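Local coordinates for minor capsid protein (Cafeteriavirus-dependent mavirus, PDB 6G42) that forms the pentameric penton of the virophage capsid from single jelly-roll subunits, and probably closes the fivefold vertices of its icosahedral shell, at residues Y49-E54 / V233-Y238; T268-F273 / L301-I306; L275-Y280 / T295-K300. All blocks are in the same frame, centred on the assembly; numbering follows the deposited sequence.

Contact 1. Residues Y49-E54 / V233-Y238; sequences YLLIVE and VFLTNY
Tyr49 OH, hydrogen-bonded to both Gln7 OE1 and Asp44 N, probably helps to hold the start of the strand from which Leu51 and Val53 reach Leu235 and Thr236. No hydrogen bond crosses the contact itself. It is aliphatic packing between the two sheets of the jelly-roll sandwich. Leu51 touches by one methyl branch: Leu51 CD2 lies 3.7 Å from Leu235 CD2 and 4.0 Å from Leu235 CD1, so it meets the forked end of that side chain. Val53 does the rest. Its CG2 is anti to its carbonyl carbon, with CG1 at chi1 178°, and this branch faces the turn of chain at Leu235 and Thr236. There Val53 CG2 comes 3.6 Å from Leu235 O and 4.1 Å from Leu235 CB. Val53 CG2 is also 3.9 Å from Thr236 CB. The Val53 and Thr236 side chains meet roughly perpendicular to one another, with Val53 CG1 4.1 Å from Thr236 CG2. All four touching residues are buried. Ile206 of strand 201-207 packs on both Val53 and Thr236. Leu51 rests on Phe303 and Val53 on Leu301, both of strand 296-305, which lies beside strand 49-62 in its sheet.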
loop_
_atom_site.group_PDB
_atom_site.type_symbol
_atom_site.label_atom_id
_atom_site.label_comp_id
_atom_site.label_asym_id
_atom_site.label_seq_id
_atom_site.Cartn_x
_atom_site.Cartn_y
_atom_site.Cartn_z
ATOM N N TYR C 49 1.271 35.202 8.498
ATOM C CA TYR C 49 1.397 34.035 7.618
ATOM C C TYR C 49 2.116 32.845 8.242
ATOM O O TYR C 49 2.999 32.999 9.085
ATOM C CB TYR C 49 2.146 34.417 6.350
ATOM C CG TYR C 49 1.419 35.411 5.486
ATOM C CD1 TYR C 49 1.502 36.776 5.745
ATOM C CD2 TYR C 49 0.654 34.992 4.400
ATOM C CE1 TYR C 49 0.840 37.700 4.948
ATOM C CE2 TYR C 49 -0.012 35.908 3.593
ATOM C CZ TYR C 49 0.087 37.261 3.871
ATOM O OH TYR C 49 -0.563 38.174 3.078
ATOM N N LEU C 50 1.711 31.658 7.796
ATOM C CA LEU C 50 2.436 30.418 8.035
ATOM C C LEU C 50 3.107 30.014 6.732
ATOM O O LEU C 50 2.588 30.304 5.663
ATOM C CB LEU C 50 1.473 29.319 8.472
ATOM C CG LEU C 50 0.656 29.571 9.739
ATOM C CD1 LEU C 50 -0.368 28.460 9.912
ATOM C CD2 LEU C 50 1.552 29.666 10.966
ATOM N N LEU C 51 4.255 29.353 6.835
ATOM C CA LEU C 51 4.968 28.787 5.689
ATOM C C LEU C 51 4.969 27.260 5.767
ATOM O O LEU C 51 5.332 26.683 6.802
ATOM C CB LEU C 51 6.414 29.277 5.663
ATOM C CG LEU C 51 7.384 28.578 4.700
ATOM C CD1 LEU C 51 7.004 28.838 3.250
ATOM C CD2 LEU C 51 8.792 29.058 4.967
ATOM N N ILE C 52 4.604 26.622 4.656
ATOM C CA ILE C 52 4.717 25.166 4.501
ATOM C C ILE C 52 5.264 24.823 3.116
ATOM O O ILE C 52 4.864 25.423 2.110
ATOM C CB ILE C 52 3.373 24.440 4.771
ATOM C CG1 ILE C 52 3.535 22.923 4.662
ATOM C CG2 ILE C 52 2.267 24.901 3.827
ATOM C CD1 ILE C 52 2.442 22.165 5.386
ATOM N N VAL C 53 6.202 23.874 3.084
ATOM C CA VAL C 53 6.755 23.350 1.842
ATOM C C VAL C 53 5.777 22.295 1.334
ATOM O O VAL C 53 5.728 21.185 1.865
ATOM C CB VAL C 53 8.165 22.751 2.059
ATOM C CG1 VAL C 53 8.735 22.164 0.766
ATOM C CG2 VAL C 53 9.105 23.818 2.612
ATOM N N GLU C 54 4.992 22.662 0.321
ATOM C CA GLU C 54 4.001 21.766 -0.290
ATOM C C GLU C 54 4.662 20.578 -1.018
ATOM O O GLU C 54 4.269 19.427 -0.825
ATOM C CB GLU C 54 3.124 22.563 -1.266
ATOM C CG GLU C 54 2.035 21.782 -2.015
ATOM C CD GLU C 54 0.868 21.343 -1.143
ATOM O OE1 GLU C 54 0.777 21.784 0.034
ATOM O OE2 GLU C 54 0.026 20.556 -1.648
ATOM N N VAL C 233 17.172 27.363 11.419
ATOM C CA VAL C 233 16.088 27.548 10.454
ATOM C C VAL C 233 15.980 26.289 9.601
ATOM O O VAL C 233 16.907 25.946 8.867
ATOM C CB VAL C 233 16.334 28.769 9.549
ATOM C CG1 VAL C 233 15.219 28.925 8.524
ATOM C CG2 VAL C 233 16.452 30.033 10.394
ATOM N N PHE C 234 14.848 25.603 9.737
ATOM C CA PHE C 234 14.547 24.369 9.021
ATOM C C PHE C 234 13.143 24.552 8.444
ATOM O O PHE C 234 12.192 24.724 9.207
ATOM C CB PHE C 234 14.547 23.170 9.980
ATOM C CG PHE C 234 15.912 22.756 10.482
ATOM C CD1 PHE C 234 16.663 23.588 11.304
ATOM C CD2 PHE C 234 16.424 21.495 10.184
ATOM C CE1 PHE C 234 17.906 23.195 11.781
ATOM C CE2 PHE C 234 17.669 21.096 10.659
ATOM C CZ PHE C 234 18.411 21.946 11.459
ATOM N N LEU C 235 13.010 24.523 7.117
ATOM C CA LEU C 235 11.705 24.706 6.445
ATOM C C LEU C 235 10.930 23.410 6.165
ATOM O O LEU C 235 9.702 23.425 6.120
ATOM C CB LEU C 235 11.881 25.500 5.153
ATOM C CG LEU C 235 12.537 26.876 5.302
ATOM C CD1 LEU C 235 12.424 27.634 3.989
ATOM C CD2 LEU C 235 11.936 27.698 6.432
ATOM N N THR C 236 11.647 22.312 5.947
ATOM C CA THR C 236 11.047 20.975 5.951
ATOM C C THR C 236 12.114 19.926 6.278
ATOM O O THR C 236 13.305 20.165 6.084
ATOM C CB THR C 236 10.304 20.644 4.624
ATOM O OG1 THR C 236 9.516 19.452 4.783
ATOM C CG2 THR C 236 11.274 20.466 3.452
ATOM N N ASN C 237 11.655 18.789 6.797
ATOM C CA ASN C 237 12.491 17.640 7.137
ATOM C C ASN C 237 11.990 16.442 6.365
ATOM O O ASN C 237 10.958 15.871 6.723
ATOM C CB ASN C 237 12.352 17.292 8.614
ATOM C CG ASN C 237 13.200 18.153 9.504
ATOM O OD1 ASN C 237 13.243 19.373 9.350
ATOM N ND2 ASN C 237 13.860 17.524 10.476
ATOM N N TYR C 238 12.701 16.060 5.316
ATOM C CA TYR C 238 12.390 14.835 4.590
ATOM C C TYR C 238 13.235 13.720 5.187
ATOM O O TYR C 238 14.455 13.796 5.161
ATOM C CB TYR C 238 12.693 14.996 3.102
ATOM C CG TYR C 238 12.424 13.761 2.282
ATOM C CD1 TYR C 238 11.154 13.505 1.777
ATOM C CD2 TYR C 238 13.437 12.848 2.006
ATOM C CE1 TYR C 238 10.901 12.372 1.021
ATOM C CE2 TYR C 238 13.191 11.710 1.254
ATOM C CZ TYR C 238 11.920 11.478 0.762
ATOM O OH TYR C 238 11.664 10.355 0.014
#

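Contact 2. Residues T268-F273 / L301-I306; sequences TNFNRF and LLFESI
Phe270 and Phe273 both hold their rings between backbone N and carbonyl carbon (chi1 67° and 58°), and both rings thereby reach toward strand 296-305. Phe303 answers from that strand with its ring anti to its own carbonyl carbon (chi1 -63°). The result is an aromatic and aliphatic cluster inside the jelly-roll sandwich. It joins the start of strand 272-281, and the loop before it, to the last strand of the chain. The backbones stand well apart: even the nearest pair of CA atoms, those of Phe273 and Leu301, is 12.7 Å apart. Side chains alone bridge the gap, and no hydrogen bond crosses it.

Phe303 touches both of the other phenylalanines, which reach it from the same segment. Phe303 CE1 lies 4.3 Å from Phe270 CZ, at the edge of the Phe270 ring and near that ring's plane. Phe303 CZ lies 4.4 Å from Phe273 CZ, which comes in at the edge of the Phe303 ring. The contacts are few and fairly long, and they bury a modest 120 Å². Other parts of the chain complete the surroundings of the rings. Ile42, Leu43 and Pro212 pack on Phe270, while Leu11 of strand 8-15 lies against both Phe273 and Leu301. Leu301 and Phe273 approach from opposite directions. Leu301 CD1 meets the rim of the Phe273 ring, near its plane, 4.1 Å from Phe273 CZ.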
loop_
_atom_site.group_PDB
_atom_site.type_symbol
_atom_site.label_atom_id
_atom_site.label_comp_id
_atom_site.label_asym_id
_atom_site.label_seq_id
_atom_site.Cartn_x
_atom_site.Cartn_y
_atom_site.Cartn_z
ATOM N N THR C 268 6.704 40.565 7.494
ATOM C CA THR C 268 5.947 40.594 6.236
ATOM C C THR C 268 6.575 41.435 5.120
ATOM O O THR C 268 6.160 41.337 3.963
ATOM C CB THR C 268 4.534 41.161 6.479
ATOM O OG1 THR C 268 4.631 42.416 7.170
ATOM C CG2 THR C 268 3.704 40.198 7.309
ATOM N N ASN C 269 7.568 42.255 5.459
ATOM C CA ASN C 269 8.098 43.280 4.538
ATOM C C ASN C 269 9.199 42.817 3.565
ATOM O O ASN C 269 9.675 43.617 2.758
ATOM C CB ASN C 269 8.590 44.501 5.340
ATOM C CG ASN C 269 9.896 44.239 6.088
ATOM O OD1 ASN C 269 10.089 43.169 6.668
ATOM N ND2 ASN C 269 10.794 45.224 6.085
ATOM N N PHE C 270 9.588 41.543 3.629
ATOM C CA PHE C 270 10.722 41.041 2.837
ATOM C C PHE C 270 10.428 40.918 1.342
ATOM O O PHE C 270 9.279 40.822 0.907
ATOM C CB PHE C 270 11.286 39.716 3.388
ATOM C CG PHE C 270 10.353 38.540 3.266
ATOM C CD1 PHE C 270 9.486 38.222 4.301
ATOM C CD2 PHE C 270 10.358 37.736 2.130
ATOM C CE1 PHE C 270 8.625 37.141 4.202
ATOM C CE2 PHE C 270 9.497 36.653 2.025
ATOM C CZ PHE C 270 8.630 36.356 3.064
ATOM N N ASN C 271 11.518 40.920 0.587
ATOM C CA ASN C 271 11.512 40.984 -0.873
ATOM C C ASN C 271 12.232 39.801 -1.545
ATOM O O ASN C 271 11.865 39.378 -2.646
ATOM C CB ASN C 271 12.200 42.294 -1.255
ATOM C CG ASN C 271 11.982 42.687 -2.691
ATOM O OD1 ASN C 271 11.081 42.188 -3.367
ATOM N ND2 ASN C 271 12.801 43.613 -3.162
ATOM N N ARG C 272 13.270 39.297 -0.886
ATOM C CA ARG C 272 14.065 38.192 -1.383
ATOM C C ARG C 272 14.566 37.327 -0.231
ATOM O O ARG C 272 14.642 37.779 0.916
ATOM C CB ARG C 272 15.254 38.730 -2.190
ATOM C CG ARG C 272 16.240 39.577 -1.400
ATOM C CD ARG C 272 17.182 40.355 -2.306
ATOM N NE ARG C 272 18.249 39.527 -2.867
ATOM C CZ ARG C 272 19.236 39.979 -3.644
ATOM N NH1 ARG C 272 19.312 41.268 -3.979
ATOM N NH2 ARG C 272 20.159 39.133 -4.096
ATOM N N PHE C 273 14.897 36.081 -0.553
ATOM C CA PHE C 273 15.510 35.160 0.406
ATOM C C PHE C 273 16.203 34.007 -0.306
ATOM O O PHE C 273 16.004 33.787 -1.498
ATOM C CB PHE C 273 14.479 34.627 1.416
ATOM C CG PHE C 273 13.310 33.912 0.787
ATOM C CD1 PHE C 273 12.200 34.624 0.344
ATOM C CD2 PHE C 273 13.307 32.527 0.661
ATOM C CE1 PHE C 273 11.118 33.974 -0.226
ATOM C CE2 PHE C 273 12.227 31.871 0.092
ATOM C CZ PHE C 273 11.131 32.596 -0.355
ATOM N N LEU C 301 6.288 26.312 -2.526
ATOM C CA LEU C 301 6.063 26.834 -1.184
ATOM C C LEU C 301 4.645 27.384 -1.073
ATOM O O LEU C 301 4.057 27.813 -2.067
ATOM C CB LEU C 301 7.065 27.948 -0.884
ATOM C CG LEU C 301 8.550 27.627 -1.049
ATOM C CD1 LEU C 301 9.363 28.896 -0.897
ATOM C CD2 LEU C 301 9.017 26.593 -0.038
ATOM N N LEU C 302 4.104 27.365 0.140
ATOM C CA LEU C 302 2.797 27.956 0.416
ATOM C C LEU C 302 2.894 28.923 1.588
ATOM O O LEU C 302 3.304 28.533 2.684
ATOM C CB LEU C 302 1.765 26.872 0.734
ATOM C CG LEU C 302 0.398 27.348 1.246
ATOM C CD1 LEU C 302 -0.289 28.247 0.223
ATOM C CD2 LEU C 302 -0.486 26.166 1.607
ATOM N N PHE C 303 2.519 30.176 1.341
ATOM C CA PHE C 303 2.315 31.153 2.404
ATOM C C PHE C 303 0.811 31.224 2.663
ATOM O O PHE C 303 0.045 31.696 1.816
ATOM C CB PHE C 303 2.910 32.507 2.020
ATOM C CG PHE C 303 4.404 32.467 1.817
ATOM C CD1 PHE C 303 5.272 32.594 2.899
ATOM C CD2 PHE C 303 4.945 32.278 0.546
ATOM C CE1 PHE C 303 6.647 32.546 2.716
ATOM C CE2 PHE C 303 6.319 32.227 0.355
ATOM C CZ PHE C 303 7.172 32.361 1.441
ATOM N N GLU C 304 0.406 30.705 3.819
ATOM C CA GLU C 304 -0.998 30.587 4.215
ATOM C C GLU C 304 -1.297 31.580 5.345
ATOM O O GLU C 304 -0.687 31.511 6.423
ATOM C CB GLU C 304 -1.273 29.149 4.671
ATOM C CG GLU C 304 -2.724 28.835 5.003
ATOM C CD GLU C 304 -2.914 27.428 5.556
ATOM O OE1 GLU C 304 -2.309 26.477 5.011
ATOM O OE2 GLU C 304 -3.670 27.270 6.545
ATOM N N SER C 305 -2.227 32.504 5.101
ATOM C CA SER C 305 -2.536 33.559 6.073
ATOM C C SER C 305 -3.399 33.024 7.202
ATOM O O SER C 305 -4.100 32.024 7.034
ATOM C CB SER C 305 -3.218 34.763 5.404
ATOM O OG SER C 305 -4.556 34.485 5.043
ATOM N N ILE C 306 -3.334 33.706 8.346
ATOM C CA ILE C 306 -4.149 33.380 9.523
ATOM C C ILE C 306 -5.099 34.561 9.750
ATOM O O ILE C 306 -5.743 34.684 10.792
ATOM C CB ILE C 306 -3.301 33.114 10.797
ATOM C CG1 ILE C 306 -1.911 32.546 10.456
ATOM C CG2 ILE C 306 -4.040 32.160 11.734
ATOM C CD1 ILE C 306 -0.980 32.415 11.650
#

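Contact 3. Residues L275-Y280 / T295-K300; sequences LSFTIY and TVIQLK
Leu299 fits between Leu275 and Phe277, and this is the tight part of a contact across the core of the jelly-roll sandwich. Strands 275-280 and 296-300 belong to its two facing sheets. Their axes come within 10.8 Å, and their N-to-C directions differ by 114°. The interval is filled by side chains from both strands, without a hydrogen bond between them.

Leu299 has CG anti to its backbone N (chi1 -171°), and the two methyls at its end serve different partners. Leu299 CD2 is 3.7 Å from Leu275 CD1, where the two leucines meet at a slant. The other methyl goes to the Phe277 ring. Leu299 CD1 meets this ring at its edge, near the ring plane, 3.6 Å from Phe277 CE1 and 3.7 Å from Phe277 CZ. The two side chains lie alongside, pointing opposite ways. Ile297 fits less closely. Ile297 CG2 is 4.3 Å from Phe277 CE1 and lies oblique to the ring. Val32 touches both Phe277 and Ile297 and helps to enclose this side of the cluster.

The outer side of strand 296-300 faces a neighbouring subunit. Gln298 points away from strand 275-280 and is partly exposed. Its NE2 is hydrogen-bonded to Ser202 OG of that neighbouring subunit. Lys300 is buried there, and its NZ forms a salt bridge with Glu216 OE2 of the same neighbouring subunit. One strand thus serves the apolar core with one set of residues and the pentamer interface with the other. Within the core, Leu299 CD1 lies 4.0 Å from Leu275 CD1.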
loop_
_atom_site.group_PDB
_atom_site.type_symbol
_atom_site.label_atom_id
_atom_site.label_comp_id
_atom_site.label_asym_id
_atom_site.label_seq_id
_atom_site.Cartn_x
_atom_site.Cartn_y
_atom_site.Cartn_z
ATOM N N LEU C 275 17.174 29.822 -0.377
ATOM C CA LEU C 275 16.849 28.450 0.017
ATOM C C LEU C 275 18.002 27.562 -0.423
ATOM O O LEU C 275 18.521 27.725 -1.532
ATOM C CB LEU C 275 15.564 27.959 -0.651
ATOM C CG LEU C 275 14.273 28.706 -0.326
ATOM C CD1 LEU C 275 13.150 28.249 -1.240
ATOM C CD2 LEU C 275 13.883 28.496 1.121
ATOM N N SER C 276 18.394 26.628 0.444
ATOM C CA SER C 276 19.378 25.606 0.087
ATOM C C SER C 276 19.031 24.260 0.701
ATOM O O SER C 276 18.410 24.197 1.759
ATOM C CB SER C 276 20.796 26.032 0.494
ATOM O OG SER C 276 20.805 26.618 1.775
ATOM N N PHE C 277 19.455 23.196 0.017
ATOM C CA PHE C 277 19.224 21.811 0.433
ATOM C C PHE C 277 20.462 21.233 1.131
ATOM O O PHE C 277 21.584 21.341 0.632
ATOM C CB PHE C 277 18.840 20.948 -0.778
ATOM C CG PHE C 277 17.426 21.166 -1.257
ATOM C CD1 PHE C 277 17.090 22.297 -2.003
ATOM C CD2 PHE C 277 16.428 20.245 -0.959
ATOM C CE1 PHE C 277 15.788 22.500 -2.440
ATOM C CE2 PHE C 277 15.125 20.442 -1.399
ATOM C CZ PHE C 277 14.803 21.565 -2.140
ATOM N N THR C 278 20.233 20.605 2.279
ATOM C CA THR C 278 21.295 20.106 3.141
ATOM C C THR C 278 20.954 18.695 3.595
ATOM O O THR C 278 19.805 18.411 3.938
ATOM C CB THR C 278 21.433 20.982 4.394
ATOM O OG1 THR C 278 21.426 22.368 4.028
ATOM C CG2 THR C 278 22.720 20.675 5.116
ATOM N N ILE C 279 21.965 17.830 3.611
ATOM C CA ILE C 279 21.822 16.443 4.022
ATOM C C ILE C 279 22.400 16.310 5.428
ATOM O O ILE C 279 23.536 16.713 5.662
ATOM C CB ILE C 279 22.587 15.487 3.070
ATOM C CG1 ILE C 279 22.144 15.682 1.616
ATOM C CG2 ILE C 279 22.367 14.026 3.463
ATOM C CD1 ILE C 279 23.145 15.165 0.601
ATOM N N TYR C 280 21.622 15.735 6.345
ATOM C CA TYR C 280 22.107 15.352 7.686
ATOM C C TYR C 280 22.365 13.856 7.739
ATOM O O TYR C 280 21.480 13.075 7.406
ATOM C CB TYR C 280 21.082 15.725 8.762
ATOM C CG TYR C 280 21.124 17.181 9.130
ATOM C CD1 TYR C 280 20.517 18.138 8.323
ATOM C CD2 TYR C 280 21.796 17.610 10.268
ATOM C CE1 TYR C 280 20.569 19.484 8.646
ATOM C CE2 TYR C 280 21.858 18.953 10.601
ATOM C CZ TYR C 280 21.240 19.889 9.791
ATOM O OH TYR C 280 21.297 21.224 10.128
ATOM N N THR C 295 20.981 17.419 -13.217
ATOM C CA THR C 295 20.062 17.649 -12.106
ATOM C C THR C 295 19.006 18.692 -12.447
ATOM O O THR C 295 19.328 19.787 -12.903
ATOM C CB THR C 295 20.820 18.116 -10.837
ATOM O OG1 THR C 295 21.753 17.103 -10.430
ATOM C CG2 THR C 295 19.860 18.406 -9.678
ATOM N N VAL C 296 17.747 18.331 -12.226
ATOM C CA VAL C 296 16.649 19.289 -12.191
ATOM C C VAL C 296 16.055 19.242 -10.797
ATOM O O VAL C 296 15.885 18.171 -10.223
ATOM C CB VAL C 296 15.563 18.995 -13.240
ATOM C CG1 VAL C 296 14.431 20.022 -13.157
ATOM C CG2 VAL C 296 16.176 19.001 -14.632
ATOM N N ILE C 297 15.759 20.420 -10.259
ATOM C CA ILE C 297 15.217 20.549 -8.916
ATOM C C ILE C 297 13.978 21.436 -8.968
ATOM O O ILE C 297 14.024 22.519 -9.531
ATOM C CB ILE C 297 16.305 21.040 -7.938
ATOM C CG1 ILE C 297 17.234 19.858 -7.646
ATOM C CG2 ILE C 297 15.703 21.562 -6.639
ATOM C CD1 ILE C 297 18.503 20.193 -6.922
ATOM N N GLN C 298 12.873 20.933 -8.419
ATOM C CA GLN C 298 11.601 21.658 -8.365
ATOM C C GLN C 298 11.205 21.847 -6.912
ATOM O O GLN C 298 11.634 21.094 -6.034
ATOM C CB GLN C 298 10.508 20.906 -9.115
ATOM C CG GLN C 298 10.647 20.952 -10.627
ATOM C CD GLN C 298 9.827 19.884 -11.337
ATOM O OE1 GLN C 298 9.034 19.170 -10.716
ATOM N NE2 GLN C 298 10.017 19.765 -12.647
ATOM N N LEU C 299 10.376 22.855 -6.675
ATOM C CA LEU C 299 10.122 23.355 -5.328
ATOM C C LEU C 299 8.857 24.202 -5.309
ATOM O O LEU C 299 8.680 25.074 -6.151
ATOM C CB LEU C 299 11.330 24.186 -4.889
ATOM C CG LEU C 299 11.441 24.676 -3.447
ATOM C CD1 LEU C 299 12.897 24.641 -3.005
ATOM C CD2 LEU C 299 10.884 26.084 -3.292
ATOM N N LYS C 300 7.975 23.935 -4.355
ATOM C CA LYS C 300 6.709 24.658 -4.247
ATOM C C LYS C 300 6.456 25.017 -2.784
ATOM O O LYS C 300 6.436 24.140 -1.920
ATOM C CB LYS C 300 5.563 23.818 -4.812
ATOM C CG LYS C 300 4.304 24.611 -5.148
ATOM C CD LYS C 300 3.390 23.840 -6.101
ATOM C CE LYS C 300 2.401 24.736 -6.834
ATOM N NZ LYS C 300 1.025 24.619 -6.286
#

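In the fold
Strand 8-15 comes first in the chain and later pairs with strand 296-305. Contact 1 then joins strand 49-62 to the chain entering strand 236-239. It closes a long loop of 178 residues, which holds a separate five-stranded sheet and the helices from 106-120 to 160-165. Both later contacts follow contact 1 along the chain. Both join strand 272-281 to strand 296-305, and contact 3 lies within contact 2. The chain between them includes strand 286-288, which pairs with 272-281. All three tie one sheet of the jelly-roll to the other. Backbone pairing of strands 49-62 and 296-305 links contact 1 to contact 2, and Leu301 against Leu275 connects contacts 2 and 3.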